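Alpha-galacturonidase (Bacillus subtilis, PDB 3FEF) hydrolyses alpha-1,4-linked galacturonate, with di-galacturonate as its probable natural substrate, and needs NAD(+) and manganese as cofactors. Local coordinates at residues S21-L26 and R317-K322; S27-M32 and G328-A333; G34-Y39 and G59-E64. One frame throughout, in Å; residues are numbered along the deposited sequence.

Contact 1 of 3, residues S21-L26 and R317-K322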
ATOM      1  N   SER A  21       5.946 -41.285   1.347  1.00 36.92           N
ATOM      2  CA  SER A  21       4.928 -40.816   0.428  1.00 38.96           C
ATOM      3  C   SER A  21       5.552 -40.268  -0.863  1.00 38.85           C
ATOM      4  O   SER A  21       5.106 -40.571  -1.969  1.00 38.78           O
ATOM      5  CB  SER A  21       4.056 -39.769   1.115  1.00 40.07           C
ATOM      6  OG  SER A  21       3.948 -38.623   0.289  1.00 45.60           O
ATOM      7  N   LEU A  22       6.610 -39.482  -0.728  1.00 37.23           N
ATOM      8  CA  LEU A  22       7.342 -39.034  -1.899  1.00 37.17           C
ATOM      9  C   LEU A  22       7.853 -40.230  -2.722  1.00 35.91           C
ATOM     10  O   LEU A  22       7.760 -40.243  -3.946  1.00 35.66           O
ATOM     11  CB  LEU A  22       8.509 -38.137  -1.482  1.00 37.27           C
ATOM     12  CG  LEU A  22       9.579 -37.919  -2.548  1.00 40.66           C
ATOM     13  CD1 LEU A  22       9.089 -36.936  -3.606  1.00 41.54           C
ATOM     14  CD2 LEU A  22      10.909 -37.465  -1.924  1.00 41.20           C
HETATM   15  N   MSE A  23       8.403 -41.233  -2.053  1.00 35.16           N
HETATM   16  CA  MSE A  23       8.948 -42.393  -2.766  1.00 37.03           C
HETATM   17  C   MSE A  23       7.882 -43.134  -3.570  1.00 32.12           C
HETATM   18  O   MSE A  23       8.078 -43.446  -4.745  1.00 31.74           O
HETATM   19  CB  MSE A  23       9.629 -43.348  -1.791  1.00 39.82           C
HETATM   20  CG  MSE A  23      10.892 -42.780  -1.206  1.00 45.74           C
HETATM   21 SE   MSE A  23      11.671 -43.924   0.180  1.00 53.22          SE
HETATM   22  CE  MSE A  23      12.650 -42.516   1.102  1.00 50.77           C
ATOM     23  N   SER A  24       6.755 -43.412  -2.928  1.00 29.60           N
ATOM     24  CA  SER A  24       5.629 -44.027  -3.623  1.00 30.81           C
ATOM     25  C   SER A  24       5.247 -43.252  -4.866  1.00 31.74           C
ATOM     26  O   SER A  24       5.079 -43.830  -5.939  1.00 32.74           O
ATOM     27  CB  SER A  24       4.429 -44.172  -2.697  1.00 28.75           C
ATOM     28  OG  SER A  24       4.750 -45.095  -1.666  1.00 31.12           O
ATOM     29  N   ASP A  25       5.137 -41.934  -4.738  1.00 34.25           N
ATOM     30  CA  ASP A  25       4.714 -41.125  -5.874  1.00 33.56           C
ATOM     31  C   ASP A  25       5.774 -41.109  -6.959  1.00 32.77           C
ATOM     32  O   ASP A  25       5.466 -41.190  -8.150  1.00 31.85           O
ATOM     33  CB  ASP A  25       4.287 -39.722  -5.429  1.00 35.44           C
ATOM     34  CG  ASP A  25       2.941 -39.737  -4.746  1.00 37.94           C
ATOM     35  OD1 ASP A  25       2.171 -40.676  -5.028  1.00 41.63           O
ATOM     36  OD2 ASP A  25       2.652 -38.856  -3.911  1.00 39.66           O
ATOM     37  N   LEU A  26       7.034 -41.041  -6.554  1.00 30.77           N
ATOM     38  CA  LEU A  26       8.112 -41.069  -7.536  1.00 32.32           C
ATOM     39  C   LEU A  26       8.135 -42.391  -8.278  1.00 33.78           C
ATOM     40  O   LEU A  26       8.422 -42.446  -9.476  1.00 36.41           O
ATOM     41  CB  LEU A  26       9.473 -40.834  -6.875  1.00 29.59           C
ATOM     42  CG  LEU A  26       9.750 -39.407  -6.411  1.00 29.45           C
ATOM     43  CD1 LEU A  26      11.117 -39.369  -5.713  1.00 29.27           C
ATOM     44  CD2 LEU A  26       9.722 -38.463  -7.597  1.00 27.31           C
ATOM     45  N   ARG A 317      12.051 -55.417   0.367  1.00 48.23           N
ATOM     46  CA  ARG A 317      10.997 -54.771  -0.414  1.00 50.37           C
ATOM     47  C   ARG A 317      11.163 -53.245  -0.442  1.00 48.42           C
ATOM     48  O   ARG A 317      11.846 -52.672   0.411  1.00 47.18           O
ATOM     49  CB  ARG A 317       9.619 -55.136   0.145  1.00 49.90           C
ATOM     50  CG  ARG A 317       9.275 -56.597  -0.033  1.00 53.71           C
ATOM     51  CD  ARG A 317       8.295 -57.065   1.015  1.00 53.95           C
ATOM     52  NE  ARG A 317       6.946 -56.591   0.731  1.00 57.02           N
ATOM     53  N   GLY A 318      10.537 -52.615  -1.437  1.00 46.82           N
ATOM     54  CA  GLY A 318      10.466 -51.154  -1.548  1.00 44.86           C
ATOM     55  C   GLY A 318       9.128 -50.653  -1.042  1.00 44.97           C
ATOM     56  O   GLY A 318       8.365 -51.416  -0.451  1.00 45.06           O
ATOM     57  N   VAL A 319       8.833 -49.372  -1.248  1.00 43.82           N
ATOM     58  CA  VAL A 319       7.551 -48.832  -0.807  1.00 43.01           C
ATOM     59  C   VAL A 319       6.442 -49.334  -1.722  1.00 42.62           C
ATOM     60  O   VAL A 319       6.703 -49.811  -2.823  1.00 42.90           O
ATOM     61  CB  VAL A 319       7.530 -47.284  -0.818  1.00 42.49           C
ATOM     62  CG1 VAL A 319       8.655 -46.725   0.033  1.00 43.03           C
ATOM     63  CG2 VAL A 319       7.619 -46.755  -2.242  1.00 39.48           C
ATOM     64  N   ALA A 320       5.201 -49.218  -1.266  1.00 42.75           N
ATOM     65  CA  ALA A 320       4.048 -49.471  -2.124  1.00 42.32           C
ATOM     66  C   ALA A 320       4.080 -48.573  -3.360  1.00 40.93           C
ATOM     67  O   ALA A 320       4.186 -47.345  -3.253  1.00 42.85           O
ATOM     68  CB  ALA A 320       2.746 -49.249  -1.347  1.00 43.05           C
ATOM     69  N   GLU A 321       3.991 -49.182  -4.531  1.00 40.51           N
ATOM     70  CA  GLU A 321       3.866 -48.429  -5.766  1.00 42.24           C
ATOM     71  C   GLU A 321       2.428 -47.971  -5.924  1.00 43.02           C
ATOM     72  O   GLU A 321       1.721 -48.420  -6.817  1.00 43.64           O
ATOM     73  CB  GLU A 321       4.297 -49.271  -6.971  1.00 46.27           C
ATOM     74  CG  GLU A 321       5.787 -49.218  -7.288  1.00 51.00           C
ATOM     75  CD  GLU A 321       6.103 -49.926  -8.589  1.00 55.49           C
ATOM     76  OE1 GLU A 321       5.556 -51.033  -8.789  1.00 58.58           O
ATOM     77  OE2 GLU A 321       6.881 -49.388  -9.415  1.00 56.94           O
ATOM     78  N   LYS A 322       2.007 -47.062  -5.047  1.00 44.31           N
ATOM     79  CA  LYS A 322       0.630 -46.590  -5.013  1.00 45.15           C
ATOM     80  C   LYS A 322       0.586 -45.082  -4.729  1.00 44.16           C
ATOM     81  O   LYS A 322       1.313 -44.591  -3.880  1.00 40.83           O
ATOM     82  CB  LYS A 322      -0.141 -47.346  -3.930  1.00 46.79           C
ATOM     83  CG  LYS A 322      -1.647 -47.257  -4.064  1.00 50.82           C
ATOM     84  CD  LYS A 322      -2.334 -48.115  -3.017  1.00 53.14           C
ATOM     85  CE  LYS A 322      -3.810 -48.349  -3.349  1.00 54.98           C
ATOM     86  NZ  LYS A 322      -4.707 -47.301  -2.795  1.00 56.23           N
TER

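Contact 2 of 3, residues S27-M32 and G328-A333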
ATOM      1  N   SER A  27       7.839 -43.465  -7.571  1.00 33.92           N
ATOM      2  CA  SER A  27       8.048 -44.773  -8.165  1.00 37.04           C
ATOM      3  C   SER A  27       7.067 -45.025  -9.302  1.00 37.62           C
ATOM      4  O   SER A  27       7.355 -45.803 -10.196  1.00 39.97           O
ATOM      5  CB  SER A  27       7.972 -45.874  -7.105  1.00 34.63           C
ATOM      6  OG  SER A  27       6.629 -46.091  -6.715  1.00 40.64           O
ATOM      7  N   ILE A  28       5.917 -44.361  -9.282  1.00 38.70           N
ATOM      8  CA  ILE A  28       4.926 -44.560 -10.346  1.00 42.16           C
ATOM      9  C   ILE A  28       4.840 -43.461 -11.415  1.00 43.18           C
ATOM     10  O   ILE A  28       4.100 -43.607 -12.381  1.00 42.29           O
ATOM     11  CB  ILE A  28       3.503 -44.793  -9.792  1.00 41.98           C
ATOM     12  CG1 ILE A  28       3.089 -43.650  -8.858  1.00 41.55           C
ATOM     13  CG2 ILE A  28       3.427 -46.135  -9.083  1.00 41.77           C
ATOM     14  CD1 ILE A  28       1.757 -43.892  -8.188  1.00 42.86           C
ATOM     15  N   ASP A  29       5.569 -42.360 -11.249  1.00 44.88           N
ATOM     16  CA  ASP A  29       5.548 -41.322 -12.279  1.00 44.62           C
ATOM     17  C   ASP A  29       6.532 -41.668 -13.388  1.00 45.11           C
ATOM     18  O   ASP A  29       7.710 -41.876 -13.132  1.00 47.32           O
ATOM     19  CB  ASP A  29       5.846 -39.939 -11.696  1.00 45.63           C
ATOM     20  CG  ASP A  29       5.169 -38.826 -12.482  1.00 45.59           C
ATOM     21  OD1 ASP A  29       5.568 -38.570 -13.636  1.00 45.49           O
ATOM     22  OD2 ASP A  29       4.217 -38.219 -11.951  1.00 48.79           O
ATOM     23  N   GLU A  30       6.049 -41.749 -14.621  1.00 45.46           N
ATOM     24  CA  GLU A  30       6.913 -42.136 -15.731  1.00 45.41           C
ATOM     25  C   GLU A  30       7.462 -40.910 -16.466  1.00 43.33           C
ATOM     26  O   GLU A  30       8.283 -41.023 -17.373  1.00 44.90           O
ATOM     27  CB  GLU A  30       6.164 -43.082 -16.679  1.00 49.17           C
ATOM     28  CG  GLU A  30       5.400 -44.190 -15.937  1.00 53.34           C
ATOM     29  CD  GLU A  30       5.238 -45.471 -16.750  1.00 55.69           C
ATOM     30  OE1 GLU A  30       5.800 -45.564 -17.863  1.00 56.59           O
ATOM     31  OE2 GLU A  30       4.552 -46.397 -16.266  1.00 58.20           O
ATOM     32  N   ARG A  31       7.026 -39.735 -16.036  1.00 41.11           N
ATOM     33  CA  ARG A  31       7.469 -38.476 -16.623  1.00 37.35           C
ATOM     34  C   ARG A  31       8.918 -38.120 -16.287  1.00 36.49           C
ATOM     35  O   ARG A  31       9.545 -37.353 -17.004  1.00 37.85           O
ATOM     36  CB  ARG A  31       6.540 -37.342 -16.177  1.00 38.86           C
ATOM     37  CG  ARG A  31       5.123 -37.364 -16.790  1.00 36.37           C
ATOM     38  CD  ARG A  31       4.297 -36.150 -16.286  1.00 38.71           C
ATOM     39  NE  ARG A  31       3.963 -36.251 -14.865  1.00 35.66           N
ATOM     40  CZ  ARG A  31       3.201 -35.392 -14.195  1.00 36.94           C
ATOM     41  NH1 ARG A  31       2.677 -34.334 -14.803  1.00 36.76           N
ATOM     42  NH2 ARG A  31       2.962 -35.594 -12.904  1.00 35.18           N
HETATM   43  N   MSE A  32       9.466 -38.677 -15.211  1.00 35.43           N
HETATM   44  CA  MSE A  32      10.750 -38.198 -14.703  1.00 35.12           C
HETATM   45  C   MSE A  32      11.679 -39.291 -14.208  1.00 33.46           C
HETATM   46  O   MSE A  32      11.250 -40.389 -13.880  1.00 33.11           O
HETATM   47  CB  MSE A  32      10.527 -37.246 -13.523  1.00 36.21           C
HETATM   48  CG  MSE A  32       9.761 -35.975 -13.821  1.00 37.19           C
HETATM   49 SE   MSE A  32       9.397 -35.013 -12.141  1.00 43.32          SE
HETATM   50  CE  MSE A  32       8.188 -36.257 -11.265  1.00 37.95           C
ATOM     51  N   GLY A 328       3.086 -33.339  -3.933  1.00 27.22           N
ATOM     52  CA  GLY A 328       4.518 -33.067  -4.026  1.00 26.68           C
ATOM     53  C   GLY A 328       5.104 -33.344  -5.395  1.00 27.14           C
ATOM     54  O   GLY A 328       5.655 -32.449  -6.058  1.00 27.92           O
ATOM     55  N   VAL A 329       4.987 -34.590  -5.829  1.00 27.32           N
ATOM     56  CA  VAL A 329       5.546 -35.010  -7.112  1.00 26.46           C
ATOM     57  C   VAL A 329       4.880 -34.372  -8.333  1.00 24.91           C
ATOM     58  O   VAL A 329       5.546 -34.070  -9.329  1.00 24.44           O
ATOM     59  CB  VAL A 329       5.513 -36.522  -7.217  1.00 28.21           C
ATOM     60  CG1 VAL A 329       5.894 -36.974  -8.631  1.00 27.40           C
ATOM     61  CG2 VAL A 329       6.453 -37.111  -6.160  1.00 28.76           C
ATOM     62  N   ASN A 330       3.563 -34.201  -8.271  1.00 23.11           N
ATOM     63  CA  ASN A 330       2.850 -33.456  -9.287  1.00 22.99           C
ATOM     64  C   ASN A 330       3.385 -32.026  -9.377  1.00 21.81           C
ATOM     65  O   ASN A 330       3.543 -31.478 -10.467  1.00 20.93           O
ATOM     66  CB  ASN A 330       1.357 -33.418  -8.970  1.00 29.47           C
ATOM     67  CG  ASN A 330       0.674 -34.756  -9.220  1.00 37.41           C
ATOM     68  OD1 ASN A 330       1.213 -35.621  -9.912  1.00 38.81           O
ATOM     69  ND2 ASN A 330      -0.523 -34.928  -8.663  1.00 38.37           N
ATOM     70  N   ILE A 331       3.678 -31.437  -8.220  1.00 22.13           N
ATOM     71  CA  ILE A 331       4.161 -30.078  -8.157  1.00 23.46           C
ATOM     72  C   ILE A 331       5.560 -30.017  -8.728  1.00 23.94           C
ATOM     73  O   ILE A 331       5.898 -29.087  -9.459  1.00 24.33           O
ATOM     74  CB  ILE A 331       4.169 -29.524  -6.711  1.00 24.51           C
ATOM     75  CG1 ILE A 331       2.738 -29.316  -6.196  1.00 24.52           C
ATOM     76  CG2 ILE A 331       4.930 -28.200  -6.652  1.00 22.30           C
ATOM     77  CD1 ILE A 331       2.697 -28.774  -4.765  1.00 23.65           C
ATOM     78  N   ILE A 332       6.377 -31.013  -8.411  1.00 23.08           N
ATOM     79  CA  ILE A 332       7.726 -31.057  -8.970  1.00 23.24           C
ATOM     80  C   ILE A 332       7.657 -31.179 -10.502  1.00 24.21           C
ATOM     81  O   ILE A 332       8.334 -30.449 -11.237  1.00 25.96           O
ATOM     82  CB  ILE A 332       8.531 -32.231  -8.382  1.00 24.51           C
ATOM     83  CG1 ILE A 332       8.801 -31.991  -6.898  1.00 24.46           C
ATOM     84  CG2 ILE A 332       9.827 -32.460  -9.171  1.00 22.79           C
ATOM     85  CD1 ILE A 332       9.305 -33.252  -6.136  1.00 23.91           C
ATOM     86  N   ALA A 333       6.832 -32.097 -10.996  1.00 25.70           N
ATOM     87  CA  ALA A 333       6.662 -32.221 -12.452  1.00 27.99           C
ATOM     88  C   ALA A 333       6.248 -30.881 -13.087  1.00 26.38           C
ATOM     89  O   ALA A 333       6.742 -30.506 -14.146  1.00 23.56           O
ATOM     90  CB  ALA A 333       5.650 -33.307 -12.795  1.00 24.73           C
TER
HETATM   91  O   HOH W   1       1.974 -31.970 -12.888  1.00 24.16           O

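Contact 3 of 3, residues G34-Y39 and G59-E64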
ATOM      1  N   GLY A  34      15.880 -39.577 -12.063  1.00 29.28           N
ATOM      2  CA  GLY A  34      17.112 -38.947 -11.596  1.00 27.79           C
ATOM      3  C   GLY A  34      17.502 -39.495 -10.235  1.00 32.04           C
ATOM      4  O   GLY A  34      17.341 -40.688  -9.969  1.00 30.59           O
ATOM      5  N   THR A  35      17.991 -38.627  -9.355  1.00 32.16           N
ATOM      6  CA  THR A  35      18.508 -39.072  -8.062  1.00 32.36           C
ATOM      7  C   THR A  35      17.941 -38.289  -6.871  1.00 30.68           C
ATOM      8  O   THR A  35      17.637 -37.097  -6.968  1.00 28.97           O
ATOM      9  CB  THR A  35      20.029 -38.906  -8.004  1.00 33.17           C
ATOM     10  OG1 THR A  35      20.324 -37.511  -7.998  1.00 38.11           O
ATOM     11  CG2 THR A  35      20.696 -39.527  -9.229  1.00 35.99           C
ATOM     12  N   VAL A  36      17.846 -38.973  -5.738  1.00 29.31           N
ATOM     13  CA  VAL A  36      17.426 -38.363  -4.499  1.00 29.26           C
ATOM     14  C   VAL A  36      18.551 -38.452  -3.473  1.00 30.02           C
ATOM     15  O   VAL A  36      18.894 -39.542  -3.019  1.00 29.97           O
ATOM     16  CB  VAL A  36      16.188 -39.068  -3.949  1.00 26.87           C
ATOM     17  CG1 VAL A  36      15.716 -38.397  -2.669  1.00 25.28           C
ATOM     18  CG2 VAL A  36      15.073 -39.065  -5.006  1.00 29.34           C
ATOM     19  N   ALA A  37      19.131 -37.308  -3.121  1.00 29.45           N
ATOM     20  CA  ALA A  37      20.099 -37.259  -2.031  1.00 30.11           C
ATOM     21  C   ALA A  37      19.345 -37.139  -0.700  1.00 31.04           C
ATOM     22  O   ALA A  37      18.649 -36.135  -0.460  1.00 30.58           O
ATOM     23  CB  ALA A  37      21.032 -36.086  -2.213  1.00 27.68           C
ATOM     24  N   LEU A  38      19.473 -38.161   0.149  1.00 29.45           N
ATOM     25  CA  LEU A  38      18.822 -38.174   1.456  1.00 30.08           C
ATOM     26  C   LEU A  38      19.749 -37.645   2.554  1.00 32.26           C
ATOM     27  O   LEU A  38      20.799 -38.224   2.829  1.00 33.57           O
ATOM     28  CB  LEU A  38      18.374 -39.591   1.806  1.00 30.68           C
ATOM     29  CG  LEU A  38      17.377 -40.309   0.888  1.00 30.89           C
ATOM     30  CD1 LEU A  38      17.289 -41.782   1.242  1.00 30.17           C
ATOM     31  CD2 LEU A  38      15.996 -39.682   0.972  1.00 29.90           C
ATOM     32  N   TYR A  39      19.374 -36.543   3.188  1.00 31.58           N
ATOM     33  CA  TYR A  39      20.169 -36.047   4.306  1.00 30.72           C
ATOM     34  C   TYR A  39      19.359 -36.002   5.591  1.00 32.82           C
ATOM     35  O   TYR A  39      18.204 -35.563   5.600  1.00 29.44           O
ATOM     36  CB  TYR A  39      20.752 -34.664   4.012  1.00 32.35           C
ATOM     37  CG  TYR A  39      21.434 -34.077   5.217  1.00 34.71           C
ATOM     38  CD1 TYR A  39      22.752 -34.407   5.521  1.00 34.19           C
ATOM     39  CD2 TYR A  39      20.749 -33.219   6.077  1.00 36.86           C
ATOM     40  CE1 TYR A  39      23.373 -33.891   6.637  1.00 35.84           C
ATOM     41  CE2 TYR A  39      21.366 -32.691   7.207  1.00 37.40           C
ATOM     42  CZ  TYR A  39      22.683 -33.032   7.474  1.00 38.12           C
ATOM     43  OH  TYR A  39      23.314 -32.512   8.587  1.00 41.22           O
ATOM     44  N   GLY A  59      13.729 -48.613 -11.015  1.00 54.96           N
ATOM     45  CA  GLY A  59      15.100 -48.114 -11.042  1.00 51.80           C
ATOM     46  C   GLY A  59      15.037 -46.699 -11.595  1.00 51.15           C
ATOM     47  O   GLY A  59      16.044 -46.100 -11.957  1.00 51.32           O
ATOM     48  N   ARG A  60      13.820 -46.175 -11.665  1.00 49.31           N
ATOM     49  CA  ARG A  60      13.566 -44.823 -12.114  1.00 47.13           C
ATOM     50  C   ARG A  60      14.391 -43.820 -11.291  1.00 45.59           C
ATOM     51  O   ARG A  60      15.018 -42.902 -11.834  1.00 44.15           O
ATOM     52  CB  ARG A  60      12.067 -44.547 -11.959  1.00 51.22           C
ATOM     53  CG  ARG A  60      11.596 -43.150 -12.348  1.00 53.38           C
ATOM     54  CD  ARG A  60      10.073 -43.028 -12.178  1.00 54.52           C
ATOM     55  NE  ARG A  60       9.330 -43.885 -13.103  1.00 55.72           N
ATOM     56  CZ  ARG A  60       9.672 -44.095 -14.374  1.00 55.03           C
ATOM     57  NH1 ARG A  60      10.737 -43.499 -14.887  1.00 54.49           N
ATOM     58  NH2 ARG A  60       8.938 -44.886 -15.139  1.00 53.94           N
ATOM     59  N   TRP A  61      14.392 -44.003  -9.975  1.00 40.31           N
ATOM     60  CA  TRP A  61      15.120 -43.108  -9.099  1.00 38.03           C
ATOM     61  C   TRP A  61      16.192 -43.803  -8.257  1.00 35.27           C
ATOM     62  O   TRP A  61      15.930 -44.798  -7.614  1.00 35.62           O
ATOM     63  CB  TRP A  61      14.141 -42.327  -8.218  1.00 36.16           C
ATOM     64  CG  TRP A  61      13.294 -41.369  -9.020  1.00 32.91           C
ATOM     65  CD1 TRP A  61      12.140 -41.654  -9.697  1.00 32.77           C
ATOM     66  CD2 TRP A  61      13.555 -39.981  -9.238  1.00 32.91           C
ATOM     67  NE1 TRP A  61      11.667 -40.524 -10.321  1.00 30.59           N
ATOM     68  CE2 TRP A  61      12.514 -39.481 -10.048  1.00 32.45           C
ATOM     69  CE3 TRP A  61      14.562 -39.103  -8.813  1.00 32.16           C
ATOM     70  CZ2 TRP A  61      12.453 -38.149 -10.444  1.00 31.76           C
ATOM     71  CZ3 TRP A  61      14.500 -37.790  -9.201  1.00 32.00           C
ATOM     72  CH2 TRP A  61      13.455 -37.320 -10.011  1.00 32.76           C
ATOM     73  N   ARG A  62      17.399 -43.256  -8.267  1.00 33.93           N
ATOM     74  CA  ARG A  62      18.475 -43.766  -7.443  1.00 35.02           C
ATOM     75  C   ARG A  62      18.593 -42.939  -6.163  1.00 34.33           C
ATOM     76  O   ARG A  62      18.720 -41.710  -6.204  1.00 34.80           O
ATOM     77  CB  ARG A  62      19.794 -43.771  -8.217  1.00 35.97           C
ATOM     78  CG  ARG A  62      21.050 -43.922  -7.342  1.00 44.06           C
ATOM     79  CD  ARG A  62      22.029 -44.901  -7.978  1.00 50.97           C
ATOM     80  NE  ARG A  62      23.349 -44.325  -8.252  1.00 57.00           N
ATOM     81  CZ  ARG A  62      24.349 -44.993  -8.840  1.00 60.24           C
ATOM     82  NH1 ARG A  62      24.177 -46.261  -9.216  1.00 60.04           N
ATOM     83  NH2 ARG A  62      25.527 -44.402  -9.055  1.00 59.58           N
ATOM     84  N   TYR A  63      18.532 -43.621  -5.029  1.00 31.58           N
ATOM     85  CA  TYR A  63      18.610 -42.973  -3.739  1.00 32.48           C
ATOM     86  C   TYR A  63      19.999 -43.136  -3.157  1.00 33.42           C
ATOM     87  O   TYR A  63      20.608 -44.178  -3.311  1.00 33.68           O
ATOM     88  CB  TYR A  63      17.592 -43.597  -2.795  1.00 32.99           C
ATOM     89  CG  TYR A  63      16.173 -43.286  -3.183  1.00 33.02           C
ATOM     90  CD1 TYR A  63      15.521 -44.028  -4.172  1.00 32.86           C
ATOM     91  CD2 TYR A  63      15.487 -42.233  -2.584  1.00 31.29           C
ATOM     92  CE1 TYR A  63      14.221 -43.740  -4.527  1.00 32.59           C
ATOM     93  CE2 TYR A  63      14.182 -41.937  -2.943  1.00 33.51           C
ATOM     94  CZ  TYR A  63      13.562 -42.691  -3.910  1.00 32.66           C
ATOM     95  OH  TYR A  63      12.271 -42.395  -4.255  1.00 37.16           O
ATOM     96  N   GLU A  64      20.490 -42.090  -2.503  1.00 34.40           N
ATOM     97  CA  GLU A  64      21.762 -42.135  -1.803  1.00 34.48           C
ATOM     98  C   GLU A  64      21.674 -41.356  -0.476  1.00 32.60           C
ATOM     99  O   GLU A  64      21.425 -40.142  -0.478  1.00 34.53           O
ATOM    100  CB  GLU A  64      22.867 -41.550  -2.697  1.00 36.08           C
ATOM    101  CG  GLU A  64      24.288 -41.854  -2.224  1.00 42.90           C
ATOM    102  CD  GLU A  64      25.331 -40.823  -2.689  1.00 47.48           C
ATOM    103  OE1 GLU A  64      25.037 -40.002  -3.596  1.00 47.54           O
ATOM    104  OE2 GLU A  64      26.457 -40.832  -2.129  1.00 49.89           O
TER

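Contact 1 of 3, residues S21-L26 and R317-K322
Helix 18-28, the first helix of the Rossmann-type domain, is met here by the loop that links helix 295-314 to helix 328-335. The contact joins the C-terminal family region to a helix that probably belongs to the NAD(+)-binding region. E321 is the centre of an inverse gamma turn in the loop, and its CA lies 5.2 Å from that of S24.

The polar part rests on S24. Its OG, anti to the carbonyl carbon (chi1 -66°), gives a hydrogen bond of 2.8 Å to A320 O, in the carbonyl plane at a C=O...donor angle of 149°. OG also has a weak hydrogen bond with R20 O of its own helix. A320 O accepts a weak bond from K322 N, within the turn. D25 OD2 is bonded to S324 OG further along the loop.

The apolar part is V319 against the helix. CB and SE of the selenomethionine M23 both lie along V319 CG1, CB at 4.0 Å, and the end of the extended chain leads away from the loop. The two side chains cross at about a right angle. The K322 carbonyl O is 3.4 Å from S24 CB. V319 CG2 sits beside the hydroxyl, 3.4 Å from S24 OG.

Contact 2 of 3, residues S27-M32 and G328-A333
The turn after helix 18-28 meets the first residues of helix 328-335 here, and the Rossmann-type part of the chain is joined to a helix of the C-terminal family region.

The tight part lies around the selenomethionine M32 and the A333 methyl. The M32 chain is bent at the last torsion (chi3 -66°), which brings the tip alongside the helix. CE touches V329 CG1 at 3.6 Å, and the two side chains pass each other in opposite directions. SE lies 3.9 Å from I332 CG2, and the M32 and I332 side chains cross at about a right angle. The same SE faces the helix backbone at A333 CA. A333 CB covers one face of the R31 guanidinium, 3.4 Å above its centre. V329 itself also packs on L22, D25 and L26 of helix 18-28.

The looser, more solvent-exposed side is polar. D29 OD1 accepts from R31 N through its anti lone pair, which makes an Asx turn. The R31 guanidinium then takes the carboxylate side-on. NE bonds to D29 OD1 at 3.1 Å. NH2 forms a salt bridge of 3.1 Å with D29 OD2. Both bonds use syn lone pairs and lie almost in the guanidinium plane. N330 OD1 lies 3.5 Å from R31 NH2, at the edge of the guanidinium, while N330 ND2 bonds to E327 OE1. A water takes a bond from R31 NH1 and gives one of 2.9 Å to N330 O.

R31 and D29 would be expected to offset each other's charge within the turn. Their paired bonds would fix the rotation of the guanidinium, so that its face lies on the A333 methyl and NH1 reaches the helix through water.

Contact 3 of 3, residues G34-Y39 and G59-E64
Strands 34-39 and 61-66 run side by side and parallel, their short segments 22° apart. G34, T35, V36 and A37 pair with W61, R62, Y63 and E64.

The backbone ladder begins with a weak bond from G34 N to R60 O. G34 O then accepts from R62 N at 3.1 Å, and R62 O from V36 N at 2.9 Å. V36 O takes E64 N nearly along its C=O axis. E64 O receives L38 N at 2.9 Å, with the donor above the carbonyl plane. On the other edge of strand 34-39, T35 bonds to I6 and I8, and A37 to I8 and Y10. Y63 N, which points away from strand 34-39, is bonded to N54 OD1.

On one face of the sheet the W61 ring folds over G34, whose N stands 3.5 Å above the ring plane toward the rim. G34 CA makes an off-centre CH-pi contact with the six-membered ring. V36 CB meets Y63 CD2 at 3.5 Å, and these two side chains point the same way.

Connected by helix 43-53, the two strands form the beta-alpha-beta unit at the 61-66 end of the parallel Rossmann sheet.

Helix 18-28 ties the three contacts together. Contacts 1 and 2 use it in succession, and their centres are 11 Å apart. They touch where D25 CB meets V329 CG2 at 3.5 Å. Contact 3 is 13 Å from each by centres. M23 CG reaches Y63 OH at 3.4 Å, which joins contacts 1 and 3. R60 of contact 3 lies against the turn at D29 and E30 of contact 2. Segments 21-26, 27-32, 34-39 and 59-64 probably belong to the NAD(+)-binding region. The side chains of D25 and N330 are about 10 and 12 Å from that of H170, the probable proton donor. Contact 3 lies away from the catalytic and metal residues.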